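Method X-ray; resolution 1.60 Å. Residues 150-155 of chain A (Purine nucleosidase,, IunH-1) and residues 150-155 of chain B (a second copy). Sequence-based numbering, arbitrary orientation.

Chain A 150-155: AVFGIG
Chain B, residues 150-155: AVFGIG

Two copies of the loop Ala-Val-Phe-Gly-Ile-Gly meet across an exact two-fold axis, so each contact described for one chain has its mate in the other. Neither stretch forms a regular helix or strand. Each begins with a type I beta turn from residue 150 to 153: phi/psi is -142/104 at Ala A150, -88/-5 at Val A151, -118/19 at Phe A152 and 61/27 at Gly A153, and a weak hydrogen bond of 3.3 Å runs from Gly A153 N to Ala A150 O. The chain then extends through Ile A154 (-103/91) and Gly A155 (-93/173).

The register centres on the phenylalanines, with Phe A152 CA 4.4 Å from Phe B152 CA, and from residue 150 to 155 the chains run nearly antiparallel. No direct hydrogen bond joins the stretches. Instead, Phe A152 CA approaches Phe B152 O at 3.2 Å, a CA-H...O contact with 132° at the hydrogen, and Phe B152 CA meets Phe A152 O identically. This pairing brings the two acceptors Phe A152 O and Phe B152 O to 3.3 Å without a hydrogen bond between them.

Two waters complete the polar link. Water 1 donates to Val A151 O (2.6 Å) and Gly B153 O (2.9 Å); water 2 donates to Val B151 O (2.6 Å) and Gly A153 O (2.9 Å). Each thus bridges two carbonyls that could not bond to one another.

Phe A152 leaves its backbone sideways to the partner, with chi1 -61° (m) and chi2 -72°. Its CB lies 4.1 Å from Phe B152 CB, while its ring receives Phe B152 O at the edge, near the ring plane. Ile A154 also starts sideways, but chi1 -59° and chi2 -53° (both m) carry its end nearer, placing Ile A154 CD1 4.1 Å from Phe B152 CD1; Phe A152 CD1 and Ile B154 CD1 repeat this distance. In this m, m rotamer the isoleucine supplies its CD1 methyl to the aromatic ring, and each phenylalanine contacts both the phenylalanine and the isoleucine of the other copy.

The contact buries 215 Å² in total, about 68 Å² on each phenylalanine and 26 Å² on each isoleucine. Val A151 (chi1 -60°, m) points away and is buried within the assembly; its nearest side-chain atom, Val A151 CB, stays 7.1 Å from Phe B152 O, so the residue joins the contact through its carbonyl. Gly A153 suits its positive phi; an ideal CB there would point toward the partner, 4.5 Å from Phe B152 C. Ala A150 and Gly A155 are buried but make no contact across the axis.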

ATOM      1  N   ALA A 150       9.018  13.175  12.656  1.00 20.58           N
ATOM      2  CA  ALA A 150       9.536  12.405  13.784  1.00 21.46           C
ATOM      3  C   ALA A 150      10.617  11.493  13.215  1.00 22.96           C
ATOM      4  O   ALA A 150      10.348  10.507  12.526  1.00 23.47           O
ATOM      5  CB  ALA A 150       8.406  11.626  14.484  1.00 20.92           C
ATOM      6  N   VAL A 151      11.858  11.876  13.459  1.00 23.68           N
ATOM      7  CA  VAL A 151      12.993  11.235  12.781  1.00 25.56           C
ATOM      8  C   VAL A 151      13.490  10.017  13.522  1.00 26.40           C
ATOM      9  O   VAL A 151      14.395   9.319  13.034  1.00 29.37           O
ATOM     10  CB  VAL A 151      14.107  12.246  12.490  1.00 25.33           C
ATOM     11  CG1 VAL A 151      13.557  13.365  11.583  1.00 26.48           C
ATOM     12  CG2 VAL A 151      14.668  12.826  13.784  1.00 27.50           C
ATOM     13  N   PHE A 152      12.935   9.743  14.707  1.00 26.72           N
ATOM     14  CA  PHE A 152      13.157   8.474  15.395  1.00 28.06           C
ATOM     15  C   PHE A 152      11.821   7.723  15.555  1.00 27.02           C
ATOM     16  O   PHE A 152      11.689   6.805  16.359  1.00 29.10           O
ATOM     17  CB  PHE A 152      13.790   8.745  16.754  1.00 27.98           C
ATOM     18  CG  PHE A 152      15.119   9.430  16.678  1.00 31.20           C
ATOM     19  CD1 PHE A 152      16.237   8.738  16.244  1.00 33.94           C
ATOM     20  CD2 PHE A 152      15.259  10.763  17.040  1.00 32.20           C
ATOM     21  CE1 PHE A 152      17.470   9.385  16.159  1.00 34.64           C
ATOM     22  CE2 PHE A 152      16.482  11.401  16.961  1.00 33.48           C
ATOM     23  CZ  PHE A 152      17.571  10.726  16.528  1.00 33.72           C
ATOM     24  N   GLY A 153      10.830   8.108  14.760  1.00 26.60           N
ATOM     25  CA  GLY A 153       9.511   7.491  14.844  1.00 26.37           C
ATOM     26  C   GLY A 153       8.802   7.636  16.184  1.00 26.45           C
ATOM     27  O   GLY A 153       8.019   6.758  16.531  1.00 27.83           O
ATOM     28  N   ILE A 154       9.097   8.693  16.952  1.00 25.56           N
ATOM     29  CA  ILE A 154       8.415   8.977  18.219  1.00 24.98           C
ATOM     30  C   ILE A 154       7.438  10.105  17.893  1.00 23.33           C
ATOM     31  O   ILE A 154       7.790  11.292  17.946  1.00 24.19           O
ATOM     32  CB  ILE A 154       9.376   9.384  19.360  1.00 26.41           C
ATOM     33  CG1 ILE A 154      10.404   8.281  19.638  1.00 29.10           C
ATOM     34  CG2 ILE A 154       8.565   9.743  20.615  1.00 26.99           C
ATOM     35  CD1 ILE A 154       9.836   6.922  19.890  1.00 33.10           C
ATOM     36  N   GLY A 155       6.224   9.713  17.510  1.00 21.94           N
ATOM     37  CA  GLY A 155       5.231  10.645  17.008  1.00 21.68           C
ATOM     38  C   GLY A 155       4.313  11.170  18.115  1.00 21.09           C
ATOM     39  O   GLY A 155       4.364  10.719  19.251  1.00 23.15           O
TER
ATOM     40  N   ALA B 150      13.843  -2.303  14.769  1.00 20.58           N
ATOM     41  CA  ALA B 150      14.455  -0.996  14.995  1.00 21.46           C
ATOM     42  C   ALA B 150      13.348  -0.097  15.534  1.00 22.96           C
ATOM     43  O   ALA B 150      12.443   0.331  14.814  1.00 23.47           O
ATOM     44  CB  ALA B 150      15.090  -0.453  13.702  1.00 20.92           C
ATOM     45  N   VAL B 151      13.395   0.132  16.834  1.00 23.68           N
ATOM     46  CA  VAL B 151      12.272   0.779  17.527  1.00 25.56           C
ATOM     47  C   VAL B 151      12.381   2.286  17.513  1.00 26.40           C
ATOM     48  O   VAL B 151      11.466   2.979  17.990  1.00 29.37           O
ATOM     49  CB  VAL B 151      12.093   0.214  18.939  1.00 25.33           C
ATOM     50  CG1 VAL B 151      11.813  -1.301  18.851  1.00 26.48           C
ATOM     51  CG2 VAL B 151      13.325   0.486  19.796  1.00 27.50           C
ATOM     52  N   PHE B 152      13.488   2.822  16.989  1.00 26.72           N
ATOM     53  CA  PHE B 152      13.599   4.250  16.701  1.00 28.06           C
ATOM     54  C   PHE B 152      13.809   4.465  15.190  1.00 27.02           C
ATOM     55  O   PHE B 152      14.237   5.524  14.742  1.00 29.10           O
ATOM     56  CB  PHE B 152      14.762   4.832  17.496  1.00 27.98           C
ATOM     57  CG  PHE B 152      14.605   4.706  18.980  1.00 31.20           C
ATOM     58  CD1 PHE B 152      13.689   5.493  19.656  1.00 33.94           C
ATOM     59  CD2 PHE B 152      15.372   3.802  19.705  1.00 32.20           C
ATOM     60  CE1 PHE B 152      13.535   5.360  21.035  1.00 34.64           C
ATOM     61  CE2 PHE B 152      15.224   3.675  21.073  1.00 33.48           C
ATOM     62  CZ  PHE B 152      14.321   4.440  21.730  1.00 33.72           C
ATOM     63  N   GLY B 153      13.478   3.451  14.400  1.00 26.60           N
ATOM     64  CA  GLY B 153      13.663   3.529  12.955  1.00 26.37           C
ATOM     65  C   GLY B 153      15.098   3.729  12.486  1.00 26.45           C
ATOM     66  O   GLY B 153      15.291   4.326  11.432  1.00 27.83           O
ATOM     67  N   ILE B 154      16.093   3.286  13.265  1.00 25.56           N
ATOM     68  CA  ILE B 154      17.504   3.348  12.874  1.00 24.98           C
ATOM     69  C   ILE B 154      17.857   1.924  12.451  1.00 23.33           C
ATOM     70  O   ILE B 154      18.241   1.086  13.280  1.00 24.19           O
ATOM     71  CB  ILE B 154      18.437   3.842  14.004  1.00 26.41           C
ATOM     72  CG1 ILE B 154      18.037   5.244  14.480  1.00 29.10           C
ATOM     73  CG2 ILE B 154      19.897   3.792  13.528  1.00 26.99           C
ATOM     74  CD1 ILE B 154      17.920   6.278  13.406  1.00 33.10           C
ATOM     75  N   GLY B 155      17.675   1.652  11.160  1.00 21.94           N
ATOM     76  CA  GLY B 155      17.804   0.309  10.625  1.00 21.68           C
ATOM     77  C   GLY B 155      19.217   0.019  10.112  1.00 21.09           C
ATOM     78  O   GLY B 155      20.066   0.898  10.055  1.00 23.15           O
TER
HETATM   79  O   HOH W   1      14.765   7.175  11.552  1.00 25.69           O
HETATM   80  O   HOH W   2       9.274   4.257  17.286  1.00 25.69           O